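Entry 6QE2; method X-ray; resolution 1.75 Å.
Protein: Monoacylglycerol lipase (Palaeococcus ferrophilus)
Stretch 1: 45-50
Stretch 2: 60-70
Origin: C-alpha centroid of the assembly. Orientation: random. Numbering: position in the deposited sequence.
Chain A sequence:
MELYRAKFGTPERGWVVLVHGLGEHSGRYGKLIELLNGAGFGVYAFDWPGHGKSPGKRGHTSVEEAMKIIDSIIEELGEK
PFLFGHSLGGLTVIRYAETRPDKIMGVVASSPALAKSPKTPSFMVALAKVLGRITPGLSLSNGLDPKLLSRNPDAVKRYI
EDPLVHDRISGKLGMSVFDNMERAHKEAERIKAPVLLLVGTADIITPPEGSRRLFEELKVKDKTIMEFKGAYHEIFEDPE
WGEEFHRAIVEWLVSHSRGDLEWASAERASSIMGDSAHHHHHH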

# COMPACT_ATOMS: atom_id res chain seq x y z
N ALA A 45 -12.33 -1.83 -4.29
CA ALA A 45 -11.13 -1.34 -4.95
C ALA A 45 -11.35 0.08 -5.44
O ALA A 45 -12.47 0.47 -5.79
CB ALA A 45 -10.73 -2.24 -6.12
N PHE A 46 -10.27 0.85 -5.48
CA PHE A 46 -10.33 2.17 -6.09
C PHE A 46 -8.95 2.47 -6.64
O PHE A 46 -7.95 1.90 -6.22
CB PHE A 46 -10.75 3.27 -5.09
CG PHE A 46 -9.72 3.56 -4.02
CD1 PHE A 46 -9.67 2.80 -2.86
CD2 PHE A 46 -8.79 4.57 -4.19
CE1 PHE A 46 -8.71 3.06 -1.88
CE2 PHE A 46 -7.83 4.84 -3.22
CZ PHE A 46 -7.79 4.08 -2.06
N ASP A 47 -8.90 3.38 -7.60
CA ASP A 47 -7.64 3.91 -8.10
C ASP A 47 -7.43 5.30 -7.51
O ASP A 47 -8.35 6.12 -7.53
CB ASP A 47 -7.62 3.94 -9.63
CG ASP A 47 -7.48 2.55 -10.24
OD1 ASP A 47 -7.31 1.58 -9.48
OD2 ASP A 47 -7.54 2.43 -11.49
N TRP A 48 -6.25 5.52 -6.94
CA TRP A 48 -5.91 6.82 -6.37
C TRP A 48 -6.10 7.93 -7.40
O TRP A 48 -5.98 7.69 -8.60
CB TRP A 48 -4.46 6.87 -5.92
CG TRP A 48 -4.05 6.09 -4.71
CD1 TRP A 48 -4.26 4.77 -4.45
CD2 TRP A 48 -3.26 6.59 -3.62
NE1 TRP A 48 -3.67 4.42 -3.26
CE2 TRP A 48 -3.05 5.52 -2.73
CE3 TRP A 48 -2.71 7.84 -3.31
CZ2 TRP A 48 -2.32 5.66 -1.54
CZ3 TRP A 48 -1.99 7.98 -2.14
CH2 TRP A 48 -1.80 6.90 -1.27
N PRO A 49 -6.35 9.16 -6.95
CA PRO A 49 -6.25 10.31 -7.86
C PRO A 49 -4.91 10.29 -8.58
O PRO A 49 -3.88 9.96 -7.99
CB PRO A 49 -6.38 11.51 -6.93
CG PRO A 49 -7.11 10.99 -5.72
CD PRO A 49 -6.68 9.56 -5.57
N GLY A 50 -4.94 10.62 -9.87
CA GLY A 50 -3.70 10.62 -10.63
C GLY A 50 -3.14 9.25 -10.91
O GLY A 50 -1.95 9.12 -11.21
N HIS A 60 -0.16 12.98 -8.96
CA HIS A 60 -0.45 14.12 -8.12
C HIS A 60 -1.58 13.84 -7.16
O HIS A 60 -2.74 13.92 -7.52
CB HIS A 60 -0.80 15.34 -8.96
CG HIS A 60 -0.95 16.59 -8.17
ND1 HIS A 60 -0.10 16.92 -7.14
CD2 HIS A 60 -1.85 17.59 -8.25
CE1 HIS A 60 -0.47 18.07 -6.62
NE2 HIS A 60 -1.53 18.50 -7.28
N THR A 61 -1.20 13.53 -5.93
CA THR A 61 -2.11 13.22 -4.84
C THR A 61 -1.34 13.22 -3.52
O THR A 61 -0.25 13.76 -3.42
CB THR A 61 -2.81 11.86 -5.06
OG1 THR A 61 -3.74 11.62 -4.00
CG2 THR A 61 -1.81 10.75 -5.14
N SER A 62 -1.92 12.63 -2.48
CA SER A 62 -1.25 12.59 -1.19
C SER A 62 -1.77 11.45 -0.34
O SER A 62 -2.82 10.91 -0.61
CB SER A 62 -1.43 13.90 -0.44
OG SER A 62 -2.76 14.09 -0.03
N VAL A 63 -1.03 11.11 0.70
CA VAL A 63 -1.46 10.05 1.60
C VAL A 63 -2.72 10.49 2.34
O VAL A 63 -3.62 9.72 2.56
CB VAL A 63 -0.37 9.71 2.63
CG1 VAL A 63 -0.93 8.80 3.69
CG2 VAL A 63 0.83 9.08 1.94
N GLU A 64 -2.76 11.76 2.72
CA GLU A 64 -3.91 12.35 3.38
C GLU A 64 -5.15 12.28 2.48
O GLU A 64 -6.23 12.03 2.95
CB GLU A 64 -3.59 13.79 3.77
CG GLU A 64 -2.53 13.90 4.84
CD GLU A 64 -1.10 13.84 4.32
OE1 GLU A 64 -0.89 13.76 3.11
OE2 GLU A 64 -0.18 13.89 5.14
N GLU A 65 -4.98 12.51 1.18
CA GLU A 65 -6.10 12.42 0.27
C GLU A 65 -6.63 10.99 0.23
O GLU A 65 -7.82 10.76 0.29
CB GLU A 65 -5.69 12.89 -1.12
CG GLU A 65 -6.83 12.88 -2.12
CD GLU A 65 -6.54 13.71 -3.35
OE1 GLU A 65 -5.37 13.80 -3.75
OE2 GLU A 65 -7.50 14.26 -3.92
N ALA A 66 -5.73 10.02 0.14
CA ALA A 66 -6.12 8.62 0.12
C ALA A 66 -6.87 8.22 1.39
O ALA A 66 -7.83 7.49 1.34
CB ALA A 66 -4.92 7.72 -0.09
N MET A 67 -6.43 8.72 2.54
CA MET A 67 -7.10 8.40 3.80
C MET A 67 -8.52 8.97 3.82
O MET A 67 -9.41 8.35 4.37
CB MET A 67 -6.30 8.85 5.00
CG MET A 67 -4.98 8.12 5.13
SD MET A 67 -4.26 8.27 6.77
CE MET A 67 -3.67 9.95 6.75
N LYS A 68 -8.73 10.13 3.21
CA LYS A 68 -10.07 10.70 3.12
C LYS A 68 -10.94 9.85 2.19
O LYS A 68 -12.12 9.72 2.40
CB LYS A 68 -10.02 12.15 2.66
CG LYS A 68 -9.62 13.10 3.77
CD LYS A 68 -9.56 14.54 3.30
CE LYS A 68 -9.10 15.45 4.43
NZ LYS A 68 -7.63 15.37 4.64
N ILE A 69 -10.33 9.28 1.15
CA ILE A 69 -11.05 8.39 0.25
C ILE A 69 -11.49 7.16 1.05
O ILE A 69 -12.62 6.72 0.94
CB ILE A 69 -10.19 7.99 -0.95
CG1 ILE A 69 -10.04 9.17 -1.91
CG2 ILE A 69 -10.80 6.81 -1.69
CD1 ILE A 69 -8.91 9.02 -2.89
N ILE A 70 -10.60 6.64 1.88
CA ILE A 70 -10.93 5.49 2.72
C ILE A 70 -12.08 5.85 3.68
O ILE A 70 -12.96 5.05 3.90
CB ILE A 70 -9.71 4.96 3.49
CG1 ILE A 70 -8.66 4.43 2.52
CG2 ILE A 70 -10.13 3.87 4.46
CD1 ILE A 70 -7.31 4.23 3.15

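No hydrogen bond crosses between these two stretches; the contact is made by apolar packing, with 465 Å² buried over both sides. Within the second stretch, Thr61, Ser62 and Glu65 are joined by hydrogen bonds around the helix start, and Phe46, Trp48 and Pro49 pack against that stretch.

Ala45, in the strand, lies out of reach, and the contact opens at Phe46. Its CA-to-CB bond points toward the helix, and the p rotamer of chi1 (69°) presents a ring face to Ile69. Ile69 CG2 sits 3.9 Å from the centroid of the Phe46 ring, only 11° off the ring normal, a nearly axial CH-pi contact. Asp47 then points away, and both of its carboxylate oxygens are hydrogen-bonded elsewhere in the structure.

Trp48 starts sideways, but its indole reaches in and meets the start of the helix. Here size is matched to smallness: the CA atoms of Trp48 and Ala66 are just 6.7 Å apart, and the methyl of Ala66 rests over a face of the six-membered ring, its CB 3.5 Å from the centroid and 14° off the normal. The same indole meets Thr61 at its edge, where Trp48 CE3 lies 3.6 Å from Thr61 CG2. Trp48 CZ3 also comes within 3.4 Å of Ser62 O, a carbonyl already engaged by Ala66 N in the first turn of the helix (3.1 Å, N to O).

Pro49 points toward the second stretch and touches both its loop and its helix. Its ring packs on the end of Ile69, with Pro49 CD 3.5 Å from Ile69 CD1, so Ile69 serves two neighbours: CG2 covers Phe46 while CD1 meets the proline. Pro49 CG lies 3.7 Å from Glu65 CD and 3.8 Å from Thr61 OG1. Those polar groups are paired with each other, Thr61 OG1 donating to Glu65 OE1 at 2.7 Å, so the proline packs beside a hydrogen bond within the second stretch. Glu65 is tied down at its backbone too: its N donates to Ser62 OG at 3.0 Å, the capping bond at the helix N-terminus.

Gly50 ends the stretch with phi/psi of 71/19, and positive phi by itself favours glycine. Space argues the same way, since an ideal CB would point toward the second stretch and fall 3.1 Å from His60 N, a tight approach. The rule is compact: aromatic faces receive aliphatic groups one helical turn apart, at Ala66 and Ile69, and proline packs beside polar groups already paired.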